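Local coordinates for protein paenibacillus xanthan lyase (Paenibacillus, PDB 6F2P) that cleaves the polysaccharide xanthan as a lyase, probably by the eliminative chemistry of polysaccharide lyase family 8, at residues A[68-73]-A[111-116]. Residues are numbered along the deposited sequence; the frame is centred on the assembly and turned at random.
Sequences TSITTT and NQFYNG
Ile70 meets Gln112 and Phe113 across this small, buried contact, an instance of a helix packed through one branched residue against the chain that leaves a neighbouring helix. Along 68-73 the hydroxyls of Thr72 and Thr73 bond back to carbonyls of their own helix. Thr68 offers its carbonyl O to two donors one turn on, Thr72 N and Thr72 OG1; the hydroxyl approaches from above the carbonyl plane, with Thr72 OG1 2.9 Å from Thr68 O. Ser69 repeats the scheme with Thr73, whose OG1 lies 2.7 Å from Ser69 O and reaches it from the face opposite to the one used by Thr73 N. Ser69 OG is itself tied to the carbonyl of Pro62.

Ile70 then carries the contact with both of its branches. With chi1 at -57°, CG1 sits beside the backbone N, which leaves CG2 anti to it; Ile70 CG2 lies 3.9 Å from Phe113 CD1, and the two side chains run roughly perpendicular. The longer branch goes to Gln112, Ile70 CD1 lying 4.1 Å from Gln112 CB, so that the aliphatic root of the glutamine joins an otherwise apolar patch. No hydrogen bond links the two segments; what they share is van der Waals packing. Next, Thr71 turns its hydroxyl to His125 ND1.

Gln112 is the first residue to depart from helical geometry after helix 95-111; Phe113 follows, extended, its ring turned into the protein. That ring meets Tyr74 of helix 68-85 edge-to-face, and the side chain also touches Trp126 and Leu134 of helix 123-141. Ile70 packs on Met108 of helix 95-111 and on Trp126, while Phe113 bridges on to Ala156 and Thr160 of helix 147-160, consistent with the incomplete alpha/alpha toroid of family 8 N-terminal domains.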
loop_
_atom_site.group_PDB
_atom_site.type_symbol
_atom_site.label_atom_id
_atom_site.label_comp_id
_atom_site.label_asym_id
_atom_site.label_seq_id
_atom_site.Cartn_x
_atom_site.Cartn_y
_atom_site.Cartn_z
ATOM N N THR A 68 -15.538 -28.410 23.960
ATOM C CA THR A 68 -14.561 -28.970 23.025
ATOM C C THR A 68 -14.762 -30.475 22.882
ATOM O O THR A 68 -14.537 -31.047 21.823
ATOM C CB THR A 68 -13.125 -28.702 23.493
ATOM O OG1 THR A 68 -12.944 -27.294 23.690
ATOM C CG2 THR A 68 -12.116 -29.219 22.488
ATOM N N SER A 69 -15.205 -31.110 23.961
ATOM C CA SER A 69 -15.439 -32.543 23.950
ATOM C C SER A 69 -16.438 -32.971 22.870
ATOM O O SER A 69 -16.343 -34.079 22.336
ATOM C CB SER A 69 -15.886 -33.013 25.325
ATOM O OG SER A 69 -14.826 -32.876 26.257
ATOM N N ILE A 70 -17.373 -32.089 22.537
ATOM C CA ILE A 70 -18.296 -32.342 21.432
ATOM C C ILE A 70 -17.534 -32.585 20.122
ATOM O O ILE A 70 -17.709 -33.612 19.466
ATOM C CB ILE A 70 -19.292 -31.174 21.244
ATOM C CG1 ILE A 70 -20.073 -30.926 22.539
ATOM C CG2 ILE A 70 -20.241 -31.449 20.085
ATOM C CD1 ILE A 70 -20.968 -32.075 22.930
ATOM N N THR A 71 -16.680 -31.637 19.757
ATOM C CA THR A 71 -15.919 -31.717 18.520
ATOM C C THR A 71 -14.971 -32.906 18.541
ATOM O O THR A 71 -14.861 -33.653 17.556
ATOM C CB THR A 71 -15.095 -30.423 18.297
ATOM O OG1 THR A 71 -15.980 -29.310 18.134
ATOM C CG2 THR A 71 -14.194 -30.538 17.069
ATOM N N THR A 72 -14.284 -33.071 19.671
ATOM C CA THR A 72 -13.275 -34.118 19.820
ATOM C C THR A 72 -13.898 -35.490 19.633
ATOM O O THR A 72 -13.360 -36.338 18.909
ATOM C CB THR A 72 -12.601 -34.058 21.194
ATOM O OG1 THR A 72 -12.205 -32.712 21.461
ATOM C CG2 THR A 72 -11.374 -34.941 21.226
ATOM N N THR A 73 -15.042 -35.696 20.279
ATOM C CA THR A 73 -15.746 -36.962 20.190
ATOM C C THR A 73 -16.103 -37.263 18.741
ATOM O O THR A 73 -15.815 -38.361 18.242
ATOM C CB THR A 73 -17.028 -36.957 21.050
ATOM O OG1 THR A 73 -16.691 -36.738 22.426
ATOM C CG2 THR A 73 -17.766 -38.271 20.910
ATOM N N ASN A 111 -27.577 -37.975 24.785
ATOM C CA ASN A 111 -26.921 -37.473 25.986
ATOM C C ASN A 111 -26.289 -36.091 25.877
ATOM O O ASN A 111 -26.311 -35.312 26.836
ATOM C CB ASN A 111 -25.880 -38.490 26.454
ATOM C CG ASN A 111 -26.513 -39.792 26.908
ATOM O OD1 ASN A 111 -26.403 -40.817 26.238
ATOM N ND2 ASN A 111 -27.189 -39.752 28.048
ATOM N N GLN A 112 -25.736 -35.787 24.708
ATOM C CA GLN A 112 -24.938 -34.581 24.543
ATOM C C GLN A 112 -25.382 -33.673 23.402
ATOM O O GLN A 112 -25.607 -32.482 23.614
ATOM C CB GLN A 112 -23.465 -34.958 24.379
ATOM C CG GLN A 112 -22.804 -35.318 25.692
ATOM C CD GLN A 112 -22.924 -34.196 26.692
ATOM O OE1 GLN A 112 -23.425 -34.388 27.799
ATOM N NE2 GLN A 112 -22.472 -33.003 26.304
ATOM N N PHE A 113 -25.503 -34.237 22.201
ATOM C CA PHE A 113 -25.726 -33.446 20.992
ATOM C C PHE A 113 -27.006 -33.835 20.271
ATOM O O PHE A 113 -27.051 -34.833 19.537
ATOM C CB PHE A 113 -24.548 -33.586 20.029
ATOM C CG PHE A 113 -24.557 -32.578 18.926
ATOM C CD1 PHE A 113 -24.005 -31.320 19.117
ATOM C CD2 PHE A 113 -25.127 -32.876 17.697
ATOM C CE1 PHE A 113 -24.013 -30.372 18.098
ATOM C CE2 PHE A 113 -25.136 -31.940 16.677
ATOM C CZ PHE A 113 -24.579 -30.684 16.877
ATOM N N TYR A 114 -28.035 -33.021 20.462
ATOM C CA TYR A 114 -29.361 -33.329 19.952
ATOM C C TYR A 114 -30.224 -32.081 19.912
ATOM O O TYR A 114 -29.946 -31.089 20.591
ATOM C CB TYR A 114 -30.034 -34.386 20.833
ATOM C CG TYR A 114 -30.149 -33.985 22.290
ATOM C CD1 TYR A 114 -31.229 -33.240 22.747
ATOM C CD2 TYR A 114 -29.174 -34.356 23.209
ATOM C CE1 TYR A 114 -31.334 -32.873 24.085
ATOM C CE2 TYR A 114 -29.269 -33.993 24.551
ATOM C CZ TYR A 114 -30.350 -33.252 24.984
ATOM O OH TYR A 114 -30.438 -32.889 26.313
ATOM N N ASN A 115 -31.292 -32.150 19.133
ATOM C CA ASN A 115 -32.227 -31.045 19.049
ATOM C C ASN A 115 -32.824 -30.702 20.414
ATOM O O ASN A 115 -33.645 -31.445 20.948
ATOM C CB ASN A 115 -33.332 -31.369 18.043
ATOM C CG ASN A 115 -34.378 -30.286 17.963
ATOM O OD1 ASN A 115 -34.137 -29.131 18.341
ATOM N ND2 ASN A 115 -35.558 -30.649 17.463
ATOM N N GLY A 116 -32.391 -29.576 20.974
ATOM C CA GLY A 116 -32.909 -29.095 22.242
ATOM C C GLY A 116 -31.883 -29.153 23.359
ATOM O O GLY A 116 -32.146 -28.715 24.484
#